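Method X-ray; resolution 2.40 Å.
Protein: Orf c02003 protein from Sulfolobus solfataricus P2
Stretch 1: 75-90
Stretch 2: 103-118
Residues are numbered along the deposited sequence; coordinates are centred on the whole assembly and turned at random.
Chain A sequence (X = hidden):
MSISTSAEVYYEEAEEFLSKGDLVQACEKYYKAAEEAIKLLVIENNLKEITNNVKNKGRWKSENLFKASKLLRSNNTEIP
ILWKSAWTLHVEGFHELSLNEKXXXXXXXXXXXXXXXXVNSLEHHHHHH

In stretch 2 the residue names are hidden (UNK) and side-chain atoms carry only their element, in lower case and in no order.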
# COMPACT_ATOMS: atom_id res chain seq x y z
N ASN A 75 12.28 0.41 -11.20
CA ASN A 75 11.32 1.34 -11.79
C ASN A 75 11.31 2.65 -11.00
O ASN A 75 11.29 3.74 -11.58
CB ASN A 75 9.92 0.71 -11.78
CG ASN A 75 8.83 1.67 -12.24
OD1 ASN A 75 8.50 2.64 -11.54
ND2 ASN A 75 8.27 1.42 -13.41
N ASN A 76 11.33 2.53 -9.67
CA ASN A 76 11.34 3.71 -8.81
C ASN A 76 11.98 3.39 -7.46
O ASN A 76 11.40 2.68 -6.64
CB ASN A 76 9.92 4.24 -8.59
CG ASN A 76 9.90 5.53 -7.81
OD1 ASN A 76 10.26 5.56 -6.63
ND2 ASN A 76 9.49 6.61 -8.45
N THR A 77 13.17 3.94 -7.23
CA THR A 77 13.92 3.71 -6.00
C THR A 77 13.13 3.81 -4.69
O THR A 77 13.41 3.07 -3.74
CB THR A 77 15.17 4.64 -5.94
OG1 THR A 77 14.83 5.97 -6.36
CG2 THR A 77 16.29 4.10 -6.84
N GLU A 78 12.13 4.69 -4.63
CA GLU A 78 11.35 4.87 -3.41
C GLU A 78 10.33 3.82 -2.98
O GLU A 78 10.07 3.68 -1.79
CB GLU A 78 10.58 6.19 -3.46
CG GLU A 78 11.39 7.43 -3.71
CD GLU A 78 10.57 8.68 -3.44
OE1 GLU A 78 10.16 8.88 -2.27
OE2 GLU A 78 10.32 9.45 -4.39
N ILE A 79 9.76 3.06 -3.91
CA ILE A 79 8.71 2.14 -3.46
C ILE A 79 9.08 1.13 -2.40
O ILE A 79 8.25 0.80 -1.54
CB ILE A 79 7.96 1.45 -4.65
CG1 ILE A 79 8.68 0.18 -5.09
CG2 ILE A 79 7.82 2.42 -5.84
CD1 ILE A 79 9.91 0.46 -5.91
N PRO A 80 10.31 0.61 -2.41
CA PRO A 80 10.58 -0.36 -1.34
C PRO A 80 10.45 0.28 0.04
O PRO A 80 10.00 -0.35 0.99
CB PRO A 80 12.00 -0.84 -1.64
CG PRO A 80 12.62 0.35 -2.36
CD PRO A 80 11.50 0.82 -3.26
N ILE A 81 10.81 1.55 0.16
CA ILE A 81 10.69 2.21 1.45
C ILE A 81 9.28 2.74 1.73
O ILE A 81 8.89 2.87 2.89
CB ILE A 81 11.75 3.31 1.62
CG1 ILE A 81 12.00 4.02 0.30
CG2 ILE A 81 13.06 2.69 2.10
CD1 ILE A 81 13.02 5.14 0.39
N LEU A 82 8.51 3.02 0.69
CA LEU A 82 7.13 3.47 0.89
C LEU A 82 6.40 2.23 1.40
O LEU A 82 5.53 2.31 2.29
CB LEU A 82 6.51 3.93 -0.43
CG LEU A 82 6.75 5.39 -0.86
CD1 LEU A 82 8.15 5.81 -0.51
CD2 LEU A 82 6.51 5.52 -2.36
N TRP A 83 6.76 1.08 0.86
CA TRP A 83 6.15 -0.16 1.29
C TRP A 83 6.35 -0.42 2.80
O TRP A 83 5.43 -0.89 3.48
CB TRP A 83 6.69 -1.35 0.48
CG TRP A 83 6.14 -2.63 0.99
CD1 TRP A 83 6.81 -3.61 1.66
CD2 TRP A 83 4.76 -3.04 0.96
NE1 TRP A 83 5.93 -4.60 2.06
CE2 TRP A 83 4.67 -4.27 1.64
CE3 TRP A 83 3.59 -2.48 0.42
CZ2 TRP A 83 3.46 -4.96 1.80
CZ3 TRP A 83 2.38 -3.16 0.58
CH2 TRP A 83 2.33 -4.39 1.27
N LYS A 84 7.54 -0.13 3.32
CA LYS A 84 7.81 -0.35 4.74
C LYS A 84 6.77 0.37 5.60
O LYS A 84 6.21 -0.21 6.53
CB LYS A 84 9.22 0.12 5.12
CG LYS A 84 10.34 -0.70 4.47
CD LYS A 84 11.72 -0.29 5.00
CE LYS A 84 12.86 -1.07 4.33
NZ LYS A 84 12.99 -0.78 2.86
N SER A 85 6.52 1.64 5.26
CA SER A 85 5.53 2.46 5.97
C SER A 85 4.17 1.75 5.98
O SER A 85 3.45 1.74 6.99
CB SER A 85 5.36 3.81 5.29
OG SER A 85 6.59 4.49 5.23
N ALA A 86 3.81 1.18 4.83
CA ALA A 86 2.55 0.47 4.72
C ALA A 86 2.57 -0.68 5.73
O ALA A 86 1.60 -0.90 6.47
CB ALA A 86 2.36 -0.07 3.27
N TRP A 87 3.69 -1.41 5.76
CA TRP A 87 3.83 -2.54 6.67
C TRP A 87 3.69 -2.08 8.11
O TRP A 87 2.99 -2.71 8.90
CB TRP A 87 5.20 -3.22 6.44
CG TRP A 87 5.41 -4.49 7.23
CD1 TRP A 87 6.32 -4.70 8.24
CD2 TRP A 87 4.67 -5.71 7.10
NE1 TRP A 87 6.17 -5.98 8.75
CE2 TRP A 87 5.17 -6.62 8.07
CE3 TRP A 87 3.62 -6.13 6.27
CZ2 TRP A 87 4.66 -7.91 8.23
CZ3 TRP A 87 3.12 -7.42 6.43
CH2 TRP A 87 3.63 -8.29 7.40
N THR A 88 4.32 -0.96 8.44
CA THR A 88 4.26 -0.40 9.81
C THR A 88 2.82 -0.10 10.19
O THR A 88 2.39 -0.38 11.31
CB THR A 88 5.03 0.91 9.94
OG1 THR A 88 6.39 0.73 9.56
CG2 THR A 88 4.94 1.41 11.38
N LEU A 89 2.10 0.49 9.25
CA LEU A 89 0.71 0.80 9.48
C LEU A 89 -0.02 -0.51 9.77
O LEU A 89 -0.84 -0.58 10.68
CB LEU A 89 0.10 1.48 8.24
CG LEU A 89 0.37 2.98 8.10
CD1 LEU A 89 -0.05 3.51 6.76
CD2 LEU A 89 -0.38 3.69 9.22
N HIS A 90 0.30 -1.53 8.99
CA HIS A 90 -0.33 -2.84 9.14
C HIS A 90 -0.10 -3.47 10.51
O HIS A 90 -1.05 -3.78 11.23
CB HIS A 90 0.18 -3.79 8.05
CG HIS A 90 -0.54 -5.10 8.01
ND1 HIS A 90 0.05 -6.26 7.55
CD2 HIS A 90 -1.81 -5.43 8.35
CE1 HIS A 90 -0.82 -7.25 7.61
NE2 HIS A 90 -1.95 -6.77 8.09
N UNK A 103 1.34 10.09 13.88
CA UNK A 103 2.15 9.03 13.28
C UNK A 103 1.47 8.37 12.07
O UNK A 103 2.13 8.09 11.07
c UNK A 103 3.63 8.28 15.22
o UNK A 103 3.65 7.22 17.35
o UNK A 103 2.56 9.13 17.16
c UNK A 103 3.25 8.20 16.68
c UNK A 103 2.46 7.95 14.32
N UNK A 104 0.17 8.13 12.20
CA UNK A 104 -0.61 7.52 11.14
C UNK A 104 -0.59 8.41 9.91
O UNK A 104 -0.40 7.94 8.79
c UNK A 104 -2.07 7.31 11.58
c UNK A 104 -2.87 6.70 10.44
c UNK A 104 -2.12 6.40 12.80
N UNK A 105 -0.77 9.71 10.13
CA UNK A 105 -0.77 10.67 9.04
C UNK A 105 0.57 10.62 8.31
O UNK A 105 0.62 10.56 7.08
c UNK A 105 -2.43 12.26 10.11
c UNK A 105 -2.78 13.72 10.29
c UNK A 105 -4.25 13.87 10.65
c UNK A 105 -1.03 12.08 9.55
n UNK A 105 -4.65 15.30 10.79
N UNK A 106 1.64 10.63 9.08
CA UNK A 106 3.00 10.60 8.55
C UNK A 106 3.26 9.38 7.66
O UNK A 106 3.84 9.51 6.58
n UNK A 106 6.64 11.90 12.92
c UNK A 106 3.98 10.60 9.72
c UNK A 106 5.41 10.98 9.36
c UNK A 106 6.31 10.99 10.62
c UNK A 106 5.86 12.02 11.65
N UNK A 107 2.83 8.21 8.12
CA UNK A 107 3.02 6.97 7.36
C UNK A 107 2.05 6.91 6.18
O UNK A 107 2.47 6.62 5.05
c UNK A 107 5.12 5.00 8.95
c UNK A 107 2.81 5.74 8.26
c UNK A 107 3.17 4.51 10.42
c UNK A 107 3.78 5.51 9.45
N UNK A 108 0.78 7.21 6.42
CA UNK A 108 -0.24 7.18 5.36
C UNK A 108 0.21 8.03 4.17
O UNK A 108 -0.13 7.73 3.02
c UNK A 108 -1.59 7.69 5.89
n UNK A 108 -2.89 11.81 4.43
c UNK A 108 -2.61 9.96 6.15
c UNK A 108 -3.53 11.01 5.52
c UNK A 108 -2.14 8.92 5.16
N UNK A 109 0.97 9.08 4.44
CA UNK A 109 1.45 9.95 3.37
C UNK A 109 2.36 9.18 2.41
O UNK A 109 2.40 9.47 1.21
c UNK A 109 2.33 12.32 2.97
c UNK A 109 1.01 12.75 2.31
c UNK A 109 2.17 11.16 3.95
o UNK A 109 1.03 12.92 1.07
o UNK A 109 -0.03 12.93 3.00
N UNK A 110 3.10 8.20 2.92
CA UNK A 110 3.98 7.39 2.07
C UNK A 110 3.11 6.45 1.20
O UNK A 110 3.50 6.06 0.09
o UNK A 110 6.51 7.06 4.68
c UNK A 110 4.96 6.57 2.92
c UNK A 110 6.06 7.43 3.58
o UNK A 110 6.48 8.45 2.99
N UNK A 111 1.95 6.08 1.74
CA UNK A 111 1.02 5.22 1.01
C UNK A 111 0.46 6.02 -0.18
O UNK A 111 0.39 5.51 -1.30
c UNK A 111 0.35 3.94 3.05
c UNK A 111 -0.16 4.78 1.89
c UNK A 111 -1.15 3.98 1.05
N UNK A 112 0.08 7.27 0.07
CA UNK A 112 -0.46 8.13 -0.98
C UNK A 112 0.48 8.18 -2.18
O UNK A 112 0.06 8.01 -3.33
n UNK A 112 -2.49 12.74 -1.43
c UNK A 112 -3.35 12.72 -2.46
c UNK A 112 -1.63 10.39 -1.33
n UNK A 112 -3.18 11.88 -3.48
c UNK A 112 -0.67 9.56 -0.47
n UNK A 112 -4.40 13.53 -2.45
c UNK A 112 -1.30 11.89 -1.29
N UNK A 113 1.75 8.41 -1.90
CA UNK A 113 2.77 8.50 -2.95
C UNK A 113 2.87 7.18 -3.70
O UNK A 113 3.10 7.13 -4.90
n UNK A 113 8.54 11.20 -2.63
c UNK A 113 4.13 8.84 -2.30
c UNK A 113 5.17 9.41 -3.26
c UNK A 113 7.39 10.66 -3.42
c UNK A 113 6.33 10.06 -2.49
N UNK A 114 2.68 6.09 -2.97
CA UNK A 114 2.76 4.78 -3.57
C UNK A 114 1.55 4.58 -4.47
O UNK A 114 1.67 4.12 -5.60
c UNK A 114 2.78 3.73 -2.46
c UNK A 114 3.99 2.07 -3.88
c UNK A 114 2.86 2.27 -2.88
c UNK A 114 3.05 1.43 -1.63
N UNK A 115 0.39 4.95 -3.96
CA UNK A 115 -0.85 4.79 -4.70
C UNK A 115 -0.77 5.52 -6.04
O UNK A 115 -1.07 4.93 -7.08
c UNK A 115 -2.05 5.31 -3.88
c UNK A 115 -2.24 4.44 -2.65
c UNK A 115 -3.31 5.30 -4.73
N UNK A 116 -0.36 6.78 -6.01
CA UNK A 116 -0.28 7.57 -7.23
C UNK A 116 0.76 7.02 -8.20
O UNK A 116 0.57 7.07 -9.41
c UNK A 116 -1.06 9.61 -6.01
c UNK A 116 1.40 9.17 -6.29
c UNK A 116 0.03 9.04 -6.93
c UNK A 116 1.88 10.61 -6.14
N UNK A 117 1.87 6.49 -7.69
CA UNK A 117 2.86 5.93 -8.58
C UNK A 117 2.19 4.84 -9.40
O UNK A 117 2.37 4.78 -10.61
c UNK A 117 5.06 6.34 -7.34
c UNK A 117 7.05 8.16 -6.53
c UNK A 117 6.62 7.15 -5.67
c UNK A 117 6.48 8.26 -7.80
c UNK A 117 5.64 6.25 -6.07
c UNK A 117 5.49 7.35 -8.20
c UNK A 117 4.04 5.33 -7.79
N UNK A 118 1.41 4.00 -8.73
CA UNK A 118 0.71 2.92 -9.40
C UNK A 118 -0.22 3.49 -10.47
O UNK A 118 -0.08 3.20 -11.66
c UNK A 118 -0.09 2.11 -8.40

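Stretch 2 is helical throughout, and its side chains can be identified from their atoms and surroundings. Position 103 has three side-chain carbons, the third carrying two oxygens; five heavy atoms ending in a carboxylate make it Glu-103, which does not touch stretch 1. At position 104 a single carbon carries two more, one of them 4.1 Å from Leu-89 CD2. This beta-branched trio is Val-104, and the nearby atom is its CG1. Positions 105 and 106 each have four carbons in a row ending in nitrogen and make no contact with stretch 1: Lys-105 and Lys-106.

Position 107 holds four carbons forked at the second, points toward the other helix and lies against Ser-85, Thr-88 and Leu-89. The fork identifies Leu-107. Its CD2 lies 3.9 Å from Ser-85 CB, its CD1 3.7 Å from Thr-88 CG2, and its CB 3.7 Å from Leu-89 CG. Position 108 again shows four carbons and a terminal nitrogen, with CA-to-CB pointing away and its backbone N 3.8 Å from Leu-89 CD1; it is Lys-108. Position 109, three carbons with two oxygens on the last, is Glu-109. It faces away and forms a salt bridge with its neighbour, Lys-108 NZ to Glu-109 OE1 at 3.4 Å.

Position 110 is shorter: two carbons, the second bearing two oxygens, one of which approaches Ser-85 OG to 2.6 Å. This is Asp-110, and Ser-85 OG donates a hydrogen bond to its OD2. Position 111 has one carbon carrying two others, set against Ala-86 and Leu-89, and is therefore Val-111; its CG2 is 3.8 Å from Leu-89 CD1 and 4.5 Å from Ala-86 CB. Position 112, with three carbons, a nitrogen and a carbon bearing two more nitrogens, is Arg-112, out of reach of stretch 1.

At position 113 an unbranched four-carbon chain ends in a nitrogen beside Glu-78. It is Lys-113, extended with all four chi angles t, so that NZ reaches Glu-78 OE1 at 2.9 Å in a salt bridge; its hydrogen bond to OE2 is weak. Position 114 has four carbons forked at the second, touching Ile-79, Leu-82 and Trp-83: Leu-114, with CD1 4.1 Å from Ile-79 CB and CD2 4.4 Å from the edge of the Trp-83 ring at CE3. Position 115, one carbon bearing two, is Val-115. Position 116, four carbons forked at the first with one arm two carbons long, is Ile-116. Neither touches stretch 1.

Position 117 is a carbon followed by a six-carbon ring with no oxygen, in contact with Asn-76, Glu-78, Ile-79 and Leu-82, hence Phe-117. Asn-76 ND2 lies over one face, 3.5 Å from CZ, while Leu-82 CD2 meets the edge 3.7 Å from CE2. Position 118, a single carbon, is Ala-118.

The helices approach to 8.1 Å, their directions 134° apart. Leu-82 is a knob among Asp-110, Lys-113, Leu-114 and Phe-117, while Leu-89 packs against Val-104, Leu-107 and Val-111. Between these apolar clusters, the hydrogen bond from Ser-85 OG to Asp-110 OD2 links side chains of the two helices near their close backbone approach; the Glu-78 to Lys-113 salt bridge adds a charged link.

Stretch 2 103-118: EVKKLKEDVRKLVIFA
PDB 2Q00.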